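Local atomic coordinates of P22 protein (Trypanosoma brucei, PDB entry 3JV1), a protein that acts as an accessory factor for RNA editing of the cytochrome oxidase subunit II transcript and belongs to the Mam33 family. Residues A[59-64]-A[73-78]. Numbering follows the deposited sequence.
Sequences QLTGED and TLDVLV
Q59 and D75 form an antiparallel hydrogen-bonded pair. Q59 N donates to D75 O at 3.0 Å, with the donor in the carbonyl plane, and D75 N donates back to Q59 O. Next along, L60 and L74 are a non-hydrogen-bonded pair. Segment 59-64 then has one extra residue. T61 and G62 both face T73, which makes a classic beta bulge. T61 N donates to T73 O at 2.8 Å, from 36° above the carbonyl plane, while the bond from G62 N to the same oxygen is weak. T73 N closes the bulge by donating to G62 O at 2.8 Å. The backbone of G62 leaves no room for a beta carbon beside T61 O.

These strands form a beta hairpin in the middle of the six-stranded antiparallel sheet of this Mam33-family protein. Near the start of the loop between them, D64 OD1 hydrogen-bonds to T71 OG1.

At the bulge the two threonine side chains also meet. They cross at about a right angle, and T61 OG1 and T73 OG1 share a hydrogen bond of 2.9 Å. With chi1 of 57° and 54°, each OG1 lies between its own backbone N and carbonyl carbon, and there the two oxygens meet. A water links T61 OG1 to D75 OD1, donating to the carboxylate at 2.6 Å. T61 CG2 lies against the other carboxylate oxygen, D75 OD2.

The apolar side-chain contact is L60 CD1 on L74 CD2 at 4.1 Å, on the face where L74 also packs on M89 and V91. Separately, Q59 OE1 lies 3.6 Å from L77 CD1 in van der Waals contact, the two side chains crossing at a slant.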
loop_
_atom_site.group_PDB
_atom_site.type_symbol
_atom_site.label_atom_id
_atom_site.label_comp_id
_atom_site.label_asym_id
_atom_site.label_seq_id
_atom_site.Cartn_x
_atom_site.Cartn_y
_atom_site.Cartn_z
ATOM N N GLN A 59 -4.756 8.106 -16.050
ATOM C CA GLN A 59 -3.731 8.273 -15.017
ATOM C C GLN A 59 -2.959 6.973 -14.847
ATOM O O GLN A 59 -3.542 5.969 -14.430
ATOM C CB GLN A 59 -4.365 8.614 -13.659
ATOM C CG GLN A 59 -5.473 9.639 -13.689
ATOM C CD GLN A 59 -6.114 9.836 -12.323
ATOM O OE1 GLN A 59 -6.501 8.870 -11.663
ATOM N NE2 GLN A 59 -6.237 11.089 -11.899
ATOM N N LEU A 60 -1.666 6.977 -15.166
ATOM C CA LEU A 60 -0.849 5.773 -14.990
ATOM C C LEU A 60 -0.772 5.525 -13.496
ATOM O O LEU A 60 -0.602 6.466 -12.725
ATOM C CB LEU A 60 0.563 5.979 -15.535
ATOM C CG LEU A 60 0.815 5.819 -17.035
ATOM C CD1 LEU A 60 0.795 4.348 -17.389
ATOM C CD2 LEU A 60 -0.217 6.589 -17.831
ATOM N N THR A 61 -0.905 4.269 -13.082
ATOM C CA THR A 61 -0.862 3.950 -11.664
ATOM C C THR A 61 0.288 3.025 -11.271
ATOM O O THR A 61 0.489 2.753 -10.087
ATOM C CB THR A 61 -2.197 3.322 -11.186
ATOM O OG1 THR A 61 -2.484 2.158 -11.963
ATOM C CG2 THR A 61 -3.336 4.308 -11.328
ATOM N N GLY A 62 1.040 2.537 -12.252
ATOM C CA GLY A 62 2.157 1.671 -11.929
ATOM C C GLY A 62 2.562 0.668 -12.988
ATOM O O GLY A 62 2.045 0.671 -14.106
ATOM N N GLU A 63 3.518 -0.177 -12.613
ATOM C CA GLU A 63 4.058 -1.241 -13.457
ATOM C C GLU A 63 4.020 -2.431 -12.512
ATOM O O GLU A 63 4.329 -2.279 -11.334
ATOM C CB GLU A 63 5.502 -0.930 -13.850
ATOM C CG GLU A 63 5.712 0.448 -14.468
ATOM C CD GLU A 63 5.458 1.585 -13.486
ATOM O OE1 GLU A 63 6.090 1.598 -12.409
ATOM O OE2 GLU A 63 4.629 2.469 -13.792
ATOM N N ASP A 64 3.666 -3.617 -12.994
ATOM C CA ASP A 64 3.560 -4.734 -12.063
ATOM C C ASP A 64 4.072 -6.113 -12.453
ATOM O O ASP A 64 4.456 -6.365 -13.595
ATOM C CB ASP A 64 2.097 -4.884 -11.643
ATOM C CG ASP A 64 1.235 -5.445 -12.756
ATOM O OD1 ASP A 64 1.351 -4.947 -13.897
ATOM O OD2 ASP A 64 0.444 -6.378 -12.493
ATOM N N THR A 73 -0.166 -0.390 -15.412
ATOM C CA THR A 73 -1.519 -0.243 -14.911
ATOM C C THR A 73 -1.899 1.227 -14.973
ATOM O O THR A 73 -1.063 2.110 -14.794
ATOM C CB THR A 73 -1.662 -0.719 -13.446
ATOM O OG1 THR A 73 -0.705 -0.041 -12.628
ATOM C CG2 THR A 73 -1.454 -2.224 -13.340
ATOM N N LEU A 74 -3.167 1.484 -15.247
ATOM C CA LEU A 74 -3.654 2.845 -15.311
ATOM C C LEU A 74 -5.147 2.856 -15.073
ATOM O O LEU A 74 -5.811 1.834 -15.203
ATOM C CB LEU A 74 -3.319 3.475 -16.670
ATOM C CG LEU A 74 -3.636 2.713 -17.958
ATOM C CD1 LEU A 74 -5.103 2.851 -18.310
ATOM C CD2 LEU A 74 -2.783 3.274 -19.095
ATOM N N ASP A 75 -5.659 4.017 -14.689
ATOM C CA ASP A 75 -7.079 4.198 -14.460
ATOM C C ASP A 75 -7.592 5.101 -15.565
ATOM O O ASP A 75 -6.923 6.054 -15.964
ATOM C CB ASP A 75 -7.352 4.902 -13.130
ATOM C CG ASP A 75 -7.234 3.983 -11.937
ATOM O OD1 ASP A 75 -7.199 2.749 -12.117
ATOM O OD2 ASP A 75 -7.193 4.509 -10.810
ATOM N N VAL A 76 -8.781 4.796 -16.055
ATOM C CA VAL A 76 -9.404 5.610 -17.072
ATOM C C VAL A 76 -10.698 6.109 -16.452
ATOM O O VAL A 76 -11.573 5.319 -16.099
ATOM C CB VAL A 76 -9.702 4.800 -18.341
ATOM C CG1 VAL A 76 -10.674 5.563 -19.240
ATOM C CG2 VAL A 76 -8.404 4.547 -19.092
ATOM N N LEU A 77 -10.808 7.419 -16.284
ATOM C CA LEU A 77 -12.023 7.983 -15.710
ATOM C C LEU A 77 -12.842 8.721 -16.760
ATOM O O LEU A 77 -12.297 9.445 -17.597
ATOM C CB LEU A 77 -11.696 8.948 -14.569
ATOM C CG LEU A 77 -10.961 8.414 -13.333
ATOM C CD1 LEU A 77 -9.466 8.344 -13.600
ATOM C CD2 LEU A 77 -11.237 9.338 -12.156
ATOM N N VAL A 78 -14.152 8.510 -16.724
ATOM C CA VAL A 78 -15.067 9.189 -17.627
ATOM C C VAL A 78 -15.948 9.968 -16.671
ATOM O O VAL A 78 -16.745 9.390 -15.934
ATOM C CB VAL A 78 -15.896 8.195 -18.462
ATOM C CG1 VAL A 78 -16.870 8.959 -19.361
ATOM C CG2 VAL A 78 -14.959 7.335 -19.312
HETATM O O HOH W 1 -5.027 1.364 -11.839
#